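Local coordinates for protein putative transcriptional regulator, LysR family (PDB 3OXN) that probably acts as a DNA-binding transcription factor of the LysR family, here represented by its substrate-binding domain rather than its DNA-binding part, at residues A[108-113]-A[183-187]. Sequence-based numbering, arbitrary orientation.
Sequences MSLDDY and KPLPF
Pro-186 lies against one face of the Tyr-113 ring, an example of how a proline in an irregular loop can dock on a helix without any hydrogen bond across the interface. Its CD makes a CH-pi contact, 4.1 Å from the centroid of the Tyr-113 ring and 26° off the ring normal, while its CG meets Tyr-113 CB. The tyrosine ring is carried to the proline by a CG anti to the backbone N (chi1 -171°).

A second aromatic joins from the loop. Phe-187 turns an edge toward the face of Tyr-113 in an offset edge-to-face pair, the ring centroids 5.8 Å apart and the planes at 71°; Phe-187 CE2 and Tyr-113 CE1 are the atoms that meet, at 3.9 Å.

Both segments belong to the effector part of a LysR regulator, whose two alpha/beta lobes together make a fold of the periplasmic-binding-protein type. The contact joins the short helix 110-114, which leads into strand 117-120, to the loop that leaves edge strand 180-183 of the same lobe.

Aliphatic side chains add to the aromatic pair. Selenomethionine Met-108 reaches Pro-186 with CG to CG at 3.8 Å, and its chain, extended as far as the selenium, brings that atom to the edge of the Tyr-113 ring, in its plane. Leu-110 CD1 approaches Phe-187 CD2 at 4.3 Å, and Leu-185 CD2 lies 4.0 Å from Tyr-113 OH.

Polar bonding stays off the interface: Tyr-113 N donates to Ser-109 O, opening the helix behind N-cap Ser-109, and Tyr-113 OH is hydrogen-bonded to Thr-165 OG1 on the central strand 163-167.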
# COMPACT_ATOMS: atom_id res chain seq x y z
N MSE A 108 7.28 20.96 18.41
CA MSE A 108 7.71 21.40 17.09
C MSE A 108 6.92 22.61 16.64
O MSE A 108 5.70 22.55 16.43
CB MSE A 108 7.58 20.26 16.09
CG MSE A 108 7.30 20.69 14.66
SE MSE A 108 6.94 19.13 13.53
CE MSE A 108 8.52 18.11 14.00
N SER A 109 7.62 23.73 16.51
CA SER A 109 7.01 24.96 16.05
C SER A 109 6.95 24.97 14.54
O SER A 109 7.71 24.28 13.88
CB SER A 109 7.81 26.15 16.55
OG SER A 109 8.07 27.06 15.49
N LEU A 110 6.02 25.75 14.00
CA LEU A 110 5.99 25.99 12.58
C LEU A 110 7.41 26.14 12.04
O LEU A 110 7.86 25.35 11.23
CB LEU A 110 5.18 27.25 12.26
CG LEU A 110 5.10 27.57 10.77
CD1 LEU A 110 4.13 26.64 10.05
CD2 LEU A 110 4.69 29.03 10.59
N ASP A 111 8.14 27.14 12.51
CA ASP A 111 9.48 27.30 11.99
C ASP A 111 10.21 25.97 11.96
O ASP A 111 10.77 25.62 10.95
CB ASP A 111 10.32 28.32 12.77
CG ASP A 111 11.77 28.34 12.29
OD1 ASP A 111 12.00 28.47 11.06
OD2 ASP A 111 12.69 28.20 13.14
N ASP A 112 10.20 25.23 13.06
CA ASP A 112 10.92 23.95 13.08
C ASP A 112 10.42 23.06 11.96
O ASP A 112 11.22 22.45 11.23
CB ASP A 112 10.73 23.24 14.42
CG ASP A 112 11.03 24.13 15.61
OD1 ASP A 112 10.25 25.07 15.87
OD2 ASP A 112 12.05 23.86 16.28
N TYR A 113 9.11 22.98 11.81
CA TYR A 113 8.50 22.20 10.75
C TYR A 113 9.12 22.59 9.40
O TYR A 113 9.62 21.74 8.65
CB TYR A 113 6.98 22.42 10.76
CG TYR A 113 6.18 21.52 9.85
CD1 TYR A 113 5.67 21.99 8.66
CD2 TYR A 113 5.90 20.21 10.21
CE1 TYR A 113 4.93 21.18 7.83
CE2 TYR A 113 5.17 19.39 9.40
CZ TYR A 113 4.68 19.87 8.20
OH TYR A 113 3.95 19.05 7.36
N LYS A 183 4.09 14.37 16.62
CA LYS A 183 3.92 15.79 16.92
C LYS A 183 2.76 16.37 16.11
O LYS A 183 2.60 16.04 14.95
CB LYS A 183 5.22 16.54 16.62
CG LYS A 183 6.43 15.97 17.33
CD LYS A 183 6.72 16.69 18.62
CE LYS A 183 7.26 15.76 19.71
NZ LYS A 183 6.19 14.88 20.31
N PRO A 184 1.91 17.21 16.73
CA PRO A 184 0.85 17.86 15.96
C PRO A 184 1.40 18.73 14.81
O PRO A 184 2.57 19.10 14.81
CB PRO A 184 0.16 18.75 16.99
CG PRO A 184 0.45 18.12 18.30
CD PRO A 184 1.79 17.47 18.18
N LEU A 185 0.54 19.04 13.84
CA LEU A 185 0.89 19.97 12.78
C LEU A 185 0.99 21.35 13.39
O LEU A 185 0.03 21.82 13.99
CB LEU A 185 -0.20 19.99 11.73
CG LEU A 185 -0.29 18.81 10.78
CD1 LEU A 185 -1.52 18.97 9.92
CD2 LEU A 185 0.98 18.71 9.95
N PRO A 186 2.14 22.02 13.22
CA PRO A 186 2.40 23.32 13.83
C PRO A 186 1.59 24.40 13.15
O PRO A 186 2.04 25.54 13.09
CB PRO A 186 3.88 23.57 13.54
CG PRO A 186 4.39 22.34 12.90
CD PRO A 186 3.22 21.66 12.30
N PHE A 187 0.43 24.04 12.62
CA PHE A 187 -0.47 25.03 12.04
C PHE A 187 -1.93 24.61 12.13
O PHE A 187 -2.24 23.48 12.51
CB PHE A 187 -0.08 25.38 10.60
CG PHE A 187 0.01 24.20 9.68
CD1 PHE A 187 -1.11 23.73 9.01
CD2 PHE A 187 1.22 23.57 9.46
CE1 PHE A 187 -1.02 22.65 8.14
CE2 PHE A 187 1.32 22.47 8.59
CZ PHE A 187 0.21 22.02 7.93